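PDB 5H0Q: lipid binding protein from Grifola frondosa, which binds membrane domains that contain sphingomyelin together with cholesterol, and so can serve as a probe of them. Local coordinates for residues A53-G58 and E191-V196; V65-G70 and I94-W99; I77-R82 and H153-G158; Q143-V148 and D168-Q173. All blocks are in the same frame, centred on the assembly; numbering follows the deposited sequence.

Contact 1 of 4, residues A53-G58 and E191-V196; sequences AEYGVG and ETTAYV
Gly58 and Thr192 are where the two backbones come closest, CA to CA 6.6 Å, as the chain that has just left helix 41-55 passes the residues leading into strand 193-201. This is the helix-to-strand connection of a beta sandwich: past Gly58 the chain enters strand 60-68, which pairs in parallel with strand 193-201. Gly56 ends the helix with a positive phi of 87°, and its carbonyl O comes to 3.7 Å from Thr193 CG2. That methyl carries most of the apolar contact. With Thr193 OG1 lying between the backbone N and the carbonyl carbon (chi1 47°), CG2 falls anti to the carbonyl carbon and approaches Tyr55 at the rim of its ring, near the ring plane, 4.2 Å from CE2. The phenol oxygen accepts a hydrogen bond from Val59 N, and the ring packs on Cys60; the lack of a side chain on Gly58 lets Tyr55 OH lie only 3.4 Å from Gly58 CA. Thr192 meets the same glycine from the other segment, its CB 3.3 Å from Gly58 O. Direct hydrogen bonds are absent across this small surface contact, and a water supplies the polar link instead, accepting from Gly58 N at 3.3 Å while it bonds to Thr192 OG1 at 2.7 Å.

Contact 2 of 4, residues V65-G70 and I94-W99; sequences VYNATG and IGNGQW
Asn67 meets the 94-99 segment with its backbone and its side chain. Its N donates to Gln98 O at 3.1 Å, nearly straight (176° at the hydrogen), and its O receives Gly97 N at 2.7 Å. The amide side chain reaches further along the loop: with CG anti to the backbone N (chi1 176°), ND2 donates to Ile94 O at 3.0 Å, from above that carbonyl's plane, and also to Gly71 O. Asn67 OD1 accepts twice, from Thr69 N at 2.9 Å and Thr69 OG1 at 2.8 Å; the first closes an Asx turn, while the hydroxyl approaches in the carbonyl plane on a lone pair. The partner segment is folded into a type II turn from Gly95 to Gln98, which carries the chain into strand 99-105, the antiparallel neighbour of strand 60-68 in one sheet of the beta sandwich. At the turn, Asn96 OD1 takes Gly70 N at 2.8 Å, the donor standing above the carbonyl plane, and Asn96 ND2 is satisfied by Ile7 O and Met29 O. Gln98 OE1 accepts from Gly95 N on an in-plane lone pair, and Gln98 NE2 bonds to Gly4 O. Tyr66 and Trp99 form a non-hydrogen-bonded antiparallel pair. Tyr66 CB sits over the face of the indole's six-membered ring, 3.6 Å from its centroid, in a CH-pi contact, and Tyr66 CD1 comes to 3.3 Å from Trp99 CE2 with the ring planes at 38°. The hydroxyl beyond is hydrogen-bonded to Ala33 O, and a water bridges it to Gly97 O.

Contact 3 of 4, residues I77-R82 and H153-G158; sequences IEESFR and HWWKNG
Trp155 reaches across to Ile77, Glu79 and Phe81, and its indole makes most of the contact. The side chain starts from a weakly bonded helical turn, just after a cis peptide bond. From CB, chi1 of -57° sets CG anti to the carbonyl carbon, beside the backbone N. Going outward along the indole, NE1 comes first, 4.0 Å from Ile77 CG2. CZ2 follows and touches both that CG2 (3.7 Å) and Glu79 CB (3.8 Å). Last is CH2, which meets Phe81 CZ tip to tip at 4.0 Å. Ile77 also sends CD1 over one face of the indole, toward the rim, on the face that Trp154 CB covers as well; this methyl carbon is 3.6 Å from Trp154 O. Glu79 contributes CB and CG, its carboxylate plane turned 77° from the indole. The contact joins the short 153-156 helix to the five-stranded antiparallel sheet, where Ile77 and Glu79 on strand 73-80 pair with Val119 and Cys117 of strand 114-121. A classic beta bulge sets Phe81 and Arg82 against Ala115, while helix 160-169 lies alongside, with Lys160 on Trp155 and Leu164 on Phe81.

Contact 4 of 4, residues Q143-V148 and D168-Q173; sequences QVLVEV and DTHNGQ
Gln143 and His170 cross obliquely, the amide and imidazole planes 60° apart, at a place where strand 143-150, one of the two edge strands of the five-stranded antiparallel sheet, meets the chain that runs from helix 160-169 into strand 174-179. The Gln143 side chain bends at chi2 (-62°), turning CD out of the extended line toward the loop. Its OE1 is then gripped by two donors: Gly172 N at 2.9 Å, a nearly straight bond that lies in the carbonyl plane on a lone pair, and His170 ND1 at 2.8 Å. The second bond lies in the imidazole plane and helps fix the ring's rotation; because OE1 is an acceptor, ND1 must be the donor, and it makes a further, weak bond to Gly172 O. With its edge held in this way, the imidazole turns one face to the strand. Val144 O stands above that face, offset toward the rim and 3.0 Å from His170 CE1, and Leu145 CD1 approaches obliquely at 3.8 Å from His170 CD2. Val144 N is buried with no partner in the model. Val144 CG1 packs 3.6 Å from Gln173 O. The amides of Gln143 and Gln173 are steeply inclined, their planes 76° apart, and Gln173 NE2 is bonded to Ser142 O. A water links three of the side-chain amides: it accepts from Gln143 NE2 and Gln173 NE2, each at 3.1 Å, and donates to Asn171 OD1 at 2.8 Å.

Contacts 3 and 4 are neighbours, their centres 14 Å apart, and a salt bridge from Arg82 NH2 to Asp168 OD1 (2.8 Å) joins strand 73-80's exit to helix 160-169; Trp154 CZ2 also packs on Glu147 OE1 at 3.3 Å. Both reach the five-stranded sheet through one of their segments. Contacts 1 and 2 lie on the other sheet, at adjacent strands 193-201 and 60-68, yet their centres are 24 Å apart, on opposite sides of the chain's centre. Contact 1 also touches contact 4, Val196 CG1 meeting Val144 CG2 at 4.3 Å. Along the chain, contact 1 encloses the other three. Without a bound lipid, none can be assigned to a binding site.

Contact 1 of 4, residues A53-G58 and E191-V196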
loop_
_atom_site.group_PDB
_atom_site.type_symbol
_atom_site.label_atom_id
_atom_site.label_comp_id
_atom_site.label_asym_id
_atom_site.label_seq_id
_atom_site.Cartn_x
_atom_site.Cartn_y
_atom_site.Cartn_z
ATOM N N ALA A 53 -16.127 -10.618 -0.471
ATOM C CA ALA A 53 -17.338 -11.394 -0.261
ATOM C C ALA A 53 -18.218 -10.752 0.802
ATOM O O ALA A 53 -19.446 -10.715 0.661
ATOM C CB ALA A 53 -16.978 -12.830 0.128
ATOM N N GLU A 54 -17.610 -10.240 1.870
ATOM C CA GLU A 54 -18.381 -9.609 2.941
ATOM C C GLU A 54 -19.009 -8.294 2.479
ATOM O O GLU A 54 -20.139 -7.971 2.865
ATOM C CB GLU A 54 -17.473 -9.383 4.151
ATOM C CG GLU A 54 -18.117 -8.666 5.322
ATOM C CD GLU A 54 -17.115 -8.324 6.410
ATOM O OE1 GLU A 54 -15.936 -8.072 6.078
ATOM O OE2 GLU A 54 -17.506 -8.308 7.595
ATOM N N TYR A 55 -18.307 -7.528 1.643
ATOM C CA TYR A 55 -18.862 -6.266 1.175
ATOM C C TYR A 55 -19.951 -6.490 0.130
ATOM O O TYR A 55 -21.015 -5.873 0.199
ATOM C CB TYR A 55 -17.763 -5.373 0.605
ATOM C CG TYR A 55 -18.317 -4.110 -0.032
ATOM C CD1 TYR A 55 -18.837 -3.091 0.757
ATOM C CD2 TYR A 55 -18.331 -3.942 -1.409
ATOM C CE1 TYR A 55 -19.361 -1.946 0.200
ATOM C CE2 TYR A 55 -18.859 -2.788 -1.980
ATOM C CZ TYR A 55 -19.363 -1.798 -1.162
ATOM O OH TYR A 55 -19.907 -0.664 -1.708
ATOM N N GLY A 56 -19.699 -7.358 -0.850
ATOM C CA GLY A 56 -20.665 -7.617 -1.900
ATOM C C GLY A 56 -20.571 -6.667 -3.078
ATOM O O GLY A 56 -19.475 -6.298 -3.523
ATOM N N VAL A 57 -21.719 -6.238 -3.559
ATOM C CA VAL A 57 -21.816 -5.425 -4.761
ATOM C C VAL A 57 -21.841 -3.955 -4.371
ATOM O O VAL A 57 -22.645 -3.542 -3.527
ATOM C CB VAL A 57 -23.074 -5.797 -5.558
ATOM C CG1 VAL A 57 -23.261 -4.845 -6.758
ATOM C CG2 VAL A 57 -22.980 -7.223 -6.009
ATOM N N GLY A 58 -20.986 -3.157 -5.008
ATOM C CA GLY A 58 -20.963 -1.738 -4.730
ATOM C C GLY A 58 -19.754 -1.131 -5.406
ATOM O O GLY A 58 -19.478 -1.470 -6.558
ATOM N N GLU A 191 -12.359 -2.340 -12.110
ATOM C CA GLU A 191 -13.704 -2.841 -11.854
ATOM C C GLU A 191 -14.241 -2.175 -10.594
ATOM O O GLU A 191 -13.495 -1.557 -9.819
ATOM C CB GLU A 191 -13.713 -4.367 -11.724
ATOM C CG GLU A 191 -12.808 -4.925 -10.645
ATOM C CD GLU A 191 -12.919 -6.435 -10.508
ATOM O OE1 GLU A 191 -14.046 -6.965 -10.621
ATOM O OE2 GLU A 191 -11.883 -7.097 -10.289
ATOM N N THR A 192 -15.559 -2.313 -10.397
ATOM C CA THR A 192 -16.215 -1.629 -9.288
ATOM C C THR A 192 -15.706 -2.116 -7.940
ATOM O O THR A 192 -15.601 -1.322 -6.995
ATOM C CB THR A 192 -17.739 -1.786 -9.360
ATOM O OG1 THR A 192 -18.117 -3.171 -9.370
ATOM C CG2 THR A 192 -18.280 -1.109 -10.604
ATOM N N THR A 193 -15.426 -3.414 -7.807
ATOM C CA THR A 193 -14.851 -3.948 -6.571
ATOM C C THR A 193 -13.458 -4.465 -6.930
ATOM O O THR A 193 -13.286 -5.619 -7.322
ATOM C CB THR A 193 -15.753 -5.027 -5.935
ATOM O OG1 THR A 193 -16.183 -5.961 -6.922
ATOM C CG2 THR A 193 -16.971 -4.392 -5.375
ATOM N N ALA A 194 -12.458 -3.593 -6.800
ATOM C CA ALA A 194 -11.152 -3.802 -7.418
ATOM C C ALA A 194 -10.106 -4.228 -6.399
ATOM O O ALA A 194 -10.031 -3.673 -5.299
ATOM C CB ALA A 194 -10.675 -2.528 -8.115
ATOM N N TYR A 195 -9.292 -5.209 -6.779
ATOM C CA TYR A 195 -8.102 -5.532 -6.004
ATOM C C TYR A 195 -7.060 -4.468 -6.274
ATOM O O TYR A 195 -6.810 -4.094 -7.430
ATOM C CB TYR A 195 -7.542 -6.900 -6.382
ATOM C CG TYR A 195 -8.250 -8.092 -5.769
ATOM C CD1 TYR A 195 -7.532 -9.221 -5.396
ATOM C CD2 TYR A 195 -9.605 -8.083 -5.565
ATOM C CE1 TYR A 195 -8.160 -10.320 -4.849
ATOM C CE2 TYR A 195 -10.251 -9.192 -5.028
ATOM C CZ TYR A 195 -9.521 -10.296 -4.661
ATOM O OH TYR A 195 -10.154 -11.395 -4.118
ATOM N N VAL A 196 -6.418 -4.006 -5.206
ATOM C CA VAL A 196 -5.336 -3.032 -5.303
ATOM C C VAL A 196 -4.140 -3.628 -4.587
ATOM O O VAL A 196 -4.301 -4.238 -3.524
ATOM C CB VAL A 196 -5.748 -1.690 -4.675
ATOM C CG1 VAL A 196 -4.562 -0.722 -4.628
ATOM C CG2 VAL A 196 -6.874 -1.098 -5.442
HETATM O O HOH W 1 -19.759 -4.521 -7.726
#

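Contact 2 of 4, residues V65-G70 and I94-W99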
loop_
_atom_site.group_PDB
_atom_site.type_symbol
_atom_site.label_atom_id
_atom_site.label_comp_id
_atom_site.label_asym_id
_atom_site.label_seq_id
_atom_site.Cartn_x
_atom_site.Cartn_y
_atom_site.Cartn_z
ATOM N N VAL A 65 -0.885 -4.483 0.873
ATOM C CA VAL A 65 0.330 -3.661 0.933
ATOM C C VAL A 65 1.472 -4.562 1.357
ATOM O O VAL A 65 1.372 -5.205 2.404
ATOM C CB VAL A 65 0.171 -2.524 1.955
ATOM C CG1 VAL A 65 1.453 -1.712 2.029
ATOM C CG2 VAL A 65 -1.038 -1.687 1.646
ATOM N N TYR A 66 2.575 -4.575 0.589
ATOM C CA TYR A 66 3.756 -5.360 0.928
ATOM C C TYR A 66 4.918 -4.405 1.157
ATOM O O TYR A 66 5.250 -3.610 0.271
ATOM C CB TYR A 66 4.141 -6.373 -0.159
ATOM C CG TYR A 66 5.215 -7.327 0.268
ATOM C CD1 TYR A 66 5.029 -8.154 1.361
ATOM C CD2 TYR A 66 6.434 -7.392 -0.410
ATOM C CE1 TYR A 66 6.005 -9.060 1.745
ATOM C CE2 TYR A 66 7.407 -8.289 -0.026
ATOM C CZ TYR A 66 7.193 -9.099 1.052
ATOM O OH TYR A 66 8.127 -10.010 1.440
ATOM N N ASN A 67 5.554 -4.517 2.317
ATOM C CA ASN A 67 6.725 -3.702 2.657
ATOM C C ASN A 67 7.984 -4.513 2.405
ATOM O O ASN A 67 8.278 -5.456 3.143
ATOM C CB ASN A 67 6.657 -3.241 4.106
ATOM C CG ASN A 67 7.913 -2.481 4.525
ATOM O OD1 ASN A 67 8.687 -2.064 3.677
ATOM N ND2 ASN A 67 8.131 -2.363 5.818
ATOM N N ALA A 68 8.723 -4.144 1.353
ATOM C CA ALA A 68 10.029 -4.712 1.035
ATOM C C ALA A 68 11.114 -3.635 1.057
ATOM O O ALA A 68 12.065 -3.721 0.286
ATOM C CB ALA A 68 9.998 -5.404 -0.327
ATOM N N THR A 69 10.968 -2.614 1.911
ATOM C CA THR A 69 11.956 -1.532 1.958
ATOM C C THR A 69 13.177 -1.841 2.798
ATOM O O THR A 69 14.097 -1.012 2.837
ATOM C CB THR A 69 11.349 -0.263 2.514
ATOM O OG1 THR A 69 11.004 -0.456 3.887
ATOM C CG2 THR A 69 10.182 0.203 1.694
ATOM N N GLY A 70 13.207 -2.963 3.473
ATOM C CA GLY A 70 14.313 -3.348 4.302
ATOM C C GLY A 70 14.212 -2.868 5.734
ATOM O O GLY A 70 15.115 -3.153 6.532
ATOM N N ILE A 94 4.111 -1.918 9.806
ATOM C CA ILE A 94 4.283 -3.053 8.914
ATOM C C ILE A 94 5.777 -3.347 8.815
ATOM O O ILE A 94 6.548 -2.502 8.335
ATOM C CB ILE A 94 3.692 -2.784 7.523
ATOM C CG1 ILE A 94 2.236 -2.280 7.623
ATOM C CG2 ILE A 94 3.810 -4.050 6.689
ATOM C CD1 ILE A 94 1.711 -1.759 6.355
ATOM N N GLY A 95 6.200 -4.514 9.282
ATOM C CA GLY A 95 7.601 -4.861 9.170
ATOM C C GLY A 95 8.007 -5.155 7.740
ATOM O O GLY A 95 7.182 -5.452 6.867
ATOM N N ASN A 96 9.319 -5.083 7.494
ATOM C CA ASN A 96 9.843 -5.542 6.231
ATOM C C ASN A 96 9.440 -7.004 6.080
ATOM O O ASN A 96 9.549 -7.773 7.035
ATOM C CB ASN A 96 11.360 -5.377 6.243
ATOM C CG ASN A 96 12.008 -5.757 4.955
ATOM O OD1 ASN A 96 11.655 -5.256 3.897
ATOM N ND2 ASN A 96 12.979 -6.641 5.033
ATOM N N GLY A 97 8.989 -7.387 4.885
ATOM C CA GLY A 97 8.515 -8.742 4.651
ATOM C C GLY A 97 7.093 -9.006 5.084
ATOM O O GLY A 97 6.637 -10.152 4.970
ATOM N N GLN A 98 6.380 -8.005 5.572
ATOM C CA GLN A 98 5.009 -8.172 6.011
ATOM C C GLN A 98 4.033 -7.490 5.063
ATOM O O GLN A 98 4.372 -6.545 4.347
ATOM C CB GLN A 98 4.813 -7.656 7.435
ATOM C CG GLN A 98 5.635 -8.466 8.412
ATOM C CD GLN A 98 5.340 -8.140 9.840
ATOM O OE1 GLN A 98 5.331 -6.984 10.218
ATOM N NE2 GLN A 98 5.051 -9.160 10.645
ATOM N N TRP A 99 2.819 -8.040 5.040
ATOM C CA TRP A 99 1.656 -7.501 4.339
ATOM C C TRP A 99 0.639 -6.941 5.324
ATOM O O TRP A 99 0.495 -7.448 6.444
ATOM C CB TRP A 99 0.904 -8.602 3.557
ATOM C CG TRP A 99 1.631 -9.308 2.472
ATOM C CD1 TRP A 99 2.472 -10.364 2.597
ATOM C CD2 TRP A 99 1.552 -9.008 1.078
ATOM N NE1 TRP A 99 2.925 -10.753 1.357
ATOM C CE2 TRP A 99 2.377 -9.926 0.409
ATOM C CE3 TRP A 99 0.864 -8.039 0.331
ATOM C CZ2 TRP A 99 2.528 -9.922 -0.972
ATOM C CZ3 TRP A 99 1.018 -8.031 -1.037
ATOM C CH2 TRP A 99 1.846 -8.964 -1.671
HETATM O O HOH W 2 7.230 -12.129 3.210
#

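Contact 3 of 4, residues I77-R82 and H153-G158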
loop_
_atom_site.group_PDB
_atom_site.type_symbol
_atom_site.label_atom_id
_atom_site.label_comp_id
_atom_site.label_asym_id
_atom_site.label_seq_id
_atom_site.Cartn_x
_atom_site.Cartn_y
_atom_site.Cartn_z
ATOM N N ILE A 77 -0.757 8.886 7.969
ATOM C CA ILE A 77 -1.986 9.554 7.564
ATOM C C ILE A 77 -2.878 8.511 6.925
ATOM O O ILE A 77 -2.403 7.666 6.158
ATOM C CB ILE A 77 -1.728 10.684 6.551
ATOM C CG1 ILE A 77 -0.820 11.746 7.152
ATOM C CG2 ILE A 77 -3.025 11.310 6.112
ATOM C CD1 ILE A 77 -0.283 12.755 6.135
ATOM N N GLU A 78 -4.168 8.583 7.241
ATOM C CA GLU A 78 -5.230 7.912 6.496
ATOM C C GLU A 78 -6.260 8.969 6.149
ATOM O O GLU A 78 -6.669 9.734 7.021
ATOM C CB GLU A 78 -5.910 6.825 7.320
ATOM C CG GLU A 78 -5.048 5.709 7.779
ATOM C CD GLU A 78 -5.801 4.801 8.728
ATOM O OE1 GLU A 78 -7.012 5.042 8.952
ATOM O OE2 GLU A 78 -5.184 3.853 9.255
ATOM N N GLU A 79 -6.676 9.029 4.888
ATOM C CA GLU A 79 -7.650 10.038 4.502
ATOM C C GLU A 79 -8.653 9.447 3.521
ATOM O O GLU A 79 -8.257 8.806 2.545
ATOM C CB GLU A 79 -6.929 11.243 3.888
ATOM C CG GLU A 79 -7.812 12.403 3.517
ATOM C CD GLU A 79 -8.389 13.154 4.718
ATOM O OE1 GLU A 79 -7.902 12.967 5.851
ATOM O OE2 GLU A 79 -9.333 13.949 4.517
ATOM N N SER A 80 -9.943 9.658 3.797
ATOM C CA SER A 80 -11.031 9.344 2.866
ATOM C C SER A 80 -11.419 10.601 2.111
ATOM O O SER A 80 -11.884 11.572 2.718
ATOM C CB SER A 80 -12.270 8.809 3.583
ATOM O OG SER A 80 -12.000 7.602 4.248
ATOM N N PHE A 81 -11.284 10.566 0.791
ATOM C CA PHE A 81 -11.810 11.644 -0.027
ATOM C C PHE A 81 -13.256 11.395 -0.428
ATOM O O PHE A 81 -14.071 12.326 -0.433
ATOM C CB PHE A 81 -10.947 11.827 -1.278
ATOM C CG PHE A 81 -9.493 12.070 -0.986
ATOM C CD1 PHE A 81 -9.099 13.177 -0.270
ATOM C CD2 PHE A 81 -8.522 11.202 -1.453
ATOM C CE1 PHE A 81 -7.763 13.408 -0.011
ATOM C CE2 PHE A 81 -7.185 11.425 -1.198
ATOM C CZ PHE A 81 -6.805 12.532 -0.477
ATOM N N ARG A 82 -13.581 10.151 -0.775
ATOM C CA ARG A 82 -14.956 9.714 -1.002
ATOM C C ARG A 82 -15.070 8.334 -0.388
ATOM O O ARG A 82 -14.209 7.493 -0.631
ATOM C CB ARG A 82 -15.279 9.640 -2.496
ATOM C CG ARG A 82 -15.059 10.918 -3.231
ATOM C CD ARG A 82 -15.346 10.786 -4.710
ATOM N NE ARG A 82 -15.011 12.030 -5.383
ATOM C CZ ARG A 82 -13.985 12.207 -6.208
ATOM N NH1 ARG A 82 -13.174 11.219 -6.519
ATOM N NH2 ARG A 82 -13.769 13.399 -6.736
ATOM N N HIS A 153 5.742 15.648 3.619
ATOM C CA HIS A 153 5.342 16.275 2.363
ATOM C C HIS A 153 3.838 16.512 2.302
ATOM O O HIS A 153 3.387 17.532 1.767
ATOM C CB HIS A 153 5.797 15.399 1.201
ATOM C CG HIS A 153 5.600 16.018 -0.143
ATOM N ND1 HIS A 153 4.398 15.979 -0.814
ATOM C CD2 HIS A 153 6.461 16.681 -0.949
ATOM C CE1 HIS A 153 4.526 16.598 -1.975
ATOM N NE2 HIS A 153 5.767 17.028 -2.083
ATOM N N TRP A 154 3.045 15.570 2.808
ATOM C CA TRP A 154 1.589 15.734 2.839
ATOM C C TRP A 154 1.235 16.164 4.249
ATOM O O TRP A 154 1.732 15.559 5.195
ATOM C CB TRP A 154 0.843 14.428 2.436
ATOM C CG TRP A 154 1.193 14.064 1.003
ATOM C CD1 TRP A 154 0.644 14.588 -0.128
ATOM C CD2 TRP A 154 2.250 13.187 0.567
ATOM N NE1 TRP A 154 1.281 14.094 -1.238
ATOM C CE2 TRP A 154 2.264 13.227 -0.842
ATOM C CE3 TRP A 154 3.178 12.375 1.230
ATOM C CZ2 TRP A 154 3.173 12.496 -1.601
ATOM C CZ3 TRP A 154 4.064 11.639 0.479
ATOM C CH2 TRP A 154 4.072 11.718 -0.923
ATOM N N TRP A 155 0.379 17.169 4.430
ATOM C CA TRP A 155 -0.338 17.872 3.374
ATOM C C TRP A 155 0.294 19.219 3.010
ATOM O O TRP A 155 -0.199 19.916 2.142
ATOM C CB TRP A 155 -1.795 18.100 3.805
ATOM C CG TRP A 155 -2.497 16.836 4.149
ATOM C CD1 TRP A 155 -2.860 16.402 5.390
ATOM C CD2 TRP A 155 -2.908 15.822 3.236
ATOM N NE1 TRP A 155 -3.466 15.174 5.304
ATOM C CE2 TRP A 155 -3.509 14.798 3.989
ATOM C CE3 TRP A 155 -2.817 15.677 1.850
ATOM C CZ2 TRP A 155 -4.031 13.653 3.407
ATOM C CZ3 TRP A 155 -3.327 14.535 1.275
ATOM C CH2 TRP A 155 -3.925 13.537 2.048
ATOM N N LYS A 156 1.395 19.595 3.657
ATOM C CA LYS A 156 1.888 20.959 3.477
ATOM C C LYS A 156 2.335 21.220 2.037
ATOM O O LYS A 156 2.095 22.304 1.497
ATOM C CB LYS A 156 3.010 21.244 4.472
ATOM C CG LYS A 156 4.229 20.381 4.333
ATOM C CD LYS A 156 5.396 20.942 5.145
ATOM C CE LYS A 156 6.526 19.939 5.246
ATOM N NZ LYS A 156 7.704 20.493 5.934
ATOM N N ASN A 157 2.968 20.246 1.391
ATOM C CA ASN A 157 3.445 20.404 0.020
ATOM C C ASN A 157 2.529 19.759 -1.009
ATOM O O ASN A 157 2.754 19.912 -2.216
ATOM C CB ASN A 157 4.852 19.829 -0.104
ATOM C CG ASN A 157 5.857 20.615 0.708
ATOM O OD1 ASN A 157 5.678 21.805 0.928
ATOM N ND2 ASN A 157 6.900 19.955 1.168
ATOM N N GLY A 158 1.496 19.061 -0.560
ATOM C CA GLY A 158 0.488 18.502 -1.434
ATOM C C GLY A 158 -0.835 18.442 -0.702
ATOM O O GLY A 158 -1.046 17.567 0.142
#

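Contact 4 of 4, residues Q143-V148 and D168-Q173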
loop_
_atom_site.group_PDB
_atom_site.type_symbol
_atom_site.label_atom_id
_atom_site.label_comp_id
_atom_site.label_asym_id
_atom_site.label_seq_id
_atom_site.Cartn_x
_atom_site.Cartn_y
_atom_site.Cartn_z
ATOM N N GLN A 143 -8.352 3.897 -10.729
ATOM C CA GLN A 143 -7.061 4.585 -10.706
ATOM C C GLN A 143 -6.291 4.257 -9.438
ATOM O O GLN A 143 -6.876 4.026 -8.374
ATOM C CB GLN A 143 -7.231 6.117 -10.809
ATOM C CG GLN A 143 -7.976 6.581 -12.065
ATOM C CD GLN A 143 -7.253 6.219 -13.344
ATOM O OE1 GLN A 143 -6.021 6.257 -13.413
ATOM N NE2 GLN A 143 -8.015 5.879 -14.374
ATOM N N VAL A 144 -4.955 4.309 -9.545
ATOM C CA VAL A 144 -4.059 4.101 -8.415
ATOM C C VAL A 144 -2.882 5.061 -8.570
ATOM O O VAL A 144 -2.509 5.421 -9.685
ATOM C CB VAL A 144 -3.579 2.639 -8.333
ATOM C CG1 VAL A 144 -2.726 2.298 -9.524
ATOM C CG2 VAL A 144 -2.862 2.362 -7.047
ATOM N N LEU A 145 -2.299 5.471 -7.436
ATOM C CA LEU A 145 -1.238 6.473 -7.457
ATOM C C LEU A 145 -0.314 6.276 -6.273
ATOM O O LEU A 145 -0.783 6.210 -5.132
ATOM C CB LEU A 145 -1.829 7.872 -7.396
ATOM C CG LEU A 145 -0.823 9.031 -7.379
ATOM C CD1 LEU A 145 -0.163 9.129 -8.721
ATOM C CD2 LEU A 145 -1.523 10.306 -6.993
ATOM N N VAL A 146 0.994 6.226 -6.530
ATOM C CA VAL A 146 1.971 6.226 -5.451
ATOM C C VAL A 146 2.920 7.398 -5.667
ATOM O O VAL A 146 3.222 7.773 -6.800
ATOM C CB VAL A 146 2.770 4.910 -5.333
ATOM C CG1 VAL A 146 1.854 3.781 -4.922
ATOM C CG2 VAL A 146 3.451 4.596 -6.655
ATOM N N GLU A 147 3.365 7.984 -4.563
ATOM C CA GLU A 147 4.428 8.996 -4.587
ATOM C C GLU A 147 5.320 8.788 -3.383
ATOM O O GLU A 147 4.817 8.659 -2.263
ATOM C CB GLU A 147 3.881 10.416 -4.559
ATOM C CG GLU A 147 3.270 10.841 -5.866
ATOM C CD GLU A 147 2.851 12.310 -5.900
ATOM O OE1 GLU A 147 3.015 13.011 -4.881
ATOM O OE2 GLU A 147 2.316 12.733 -6.947
ATOM N N VAL A 148 6.632 8.771 -3.608
ATOM C CA VAL A 148 7.610 8.756 -2.528
ATOM C C VAL A 148 8.171 10.167 -2.428
ATOM O O VAL A 148 8.611 10.720 -3.432
ATOM C CB VAL A 148 8.744 7.747 -2.778
ATOM C CG1 VAL A 148 9.613 7.606 -1.532
ATOM C CG2 VAL A 148 8.206 6.386 -3.190
ATOM N N ASP A 168 -8.198 11.935 -9.590
ATOM C CA ASP A 168 -9.323 11.992 -10.520
ATOM C C ASP A 168 -8.863 12.075 -11.963
ATOM O O ASP A 168 -9.561 11.585 -12.862
ATOM C CB ASP A 168 -10.222 13.191 -10.211
ATOM C CG ASP A 168 -11.032 13.001 -8.947
ATOM O OD1 ASP A 168 -11.676 13.974 -8.503
ATOM O OD2 ASP A 168 -11.018 11.877 -8.400
ATOM N N THR A 169 -7.708 12.698 -12.207
ATOM C CA THR A 169 -7.222 12.886 -13.561
ATOM C C THR A 169 -6.166 11.870 -13.949
ATOM O O THR A 169 -5.648 11.930 -15.065
ATOM C CB THR A 169 -6.680 14.310 -13.735
ATOM O OG1 THR A 169 -5.539 14.525 -12.894
ATOM C CG2 THR A 169 -7.763 15.333 -13.404
ATOM N N HIS A 170 -5.845 10.935 -13.069
ATOM C CA HIS A 170 -4.908 9.874 -13.401
ATOM C C HIS A 170 -5.445 9.077 -14.587
ATOM O O HIS A 170 -6.660 9.006 -14.829
ATOM C CB HIS A 170 -4.699 8.972 -12.173
ATOM C CG HIS A 170 -3.434 8.177 -12.195
ATOM N ND1 HIS A 170 -3.394 6.839 -12.525
ATOM C CD2 HIS A 170 -2.160 8.530 -11.906
ATOM C CE1 HIS A 170 -2.149 6.404 -12.446
ATOM N NE2 HIS A 170 -1.381 7.410 -12.065
ATOM N N ASN A 171 -4.531 8.462 -15.341
ATOM C CA ASN A 171 -4.909 7.675 -16.512
ATOM C C ASN A 171 -4.045 6.417 -16.559
ATOM O O ASN A 171 -3.249 6.210 -17.472
ATOM C CB ASN A 171 -4.777 8.479 -17.805
ATOM C CG ASN A 171 -5.212 7.683 -19.031
ATOM O OD1 ASN A 171 -6.044 6.774 -18.940
ATOM N ND2 ASN A 171 -4.639 8.014 -20.183
ATOM N N GLY A 172 -4.201 5.561 -15.553
ATOM C CA GLY A 172 -3.467 4.313 -15.526
ATOM C C GLY A 172 -3.818 3.448 -14.334
ATOM O O GLY A 172 -4.085 3.963 -13.246
ATOM N N GLN A 173 -3.804 2.134 -14.529
ATOM C CA GLN A 173 -4.056 1.184 -13.452
ATOM C C GLN A 173 -2.757 0.682 -12.833
ATOM O O GLN A 173 -2.782 -0.267 -12.050
ATOM C CB GLN A 173 -4.900 0.021 -13.981
ATOM C CG GLN A 173 -6.329 0.431 -14.380
ATOM C CD GLN A 173 -6.380 1.434 -15.513
ATOM O OE1 GLN A 173 -5.921 1.154 -16.614
ATOM N NE2 GLN A 173 -6.961 2.600 -15.258
HETATM O O HOH W 3 -7.413 4.974 -17.238
#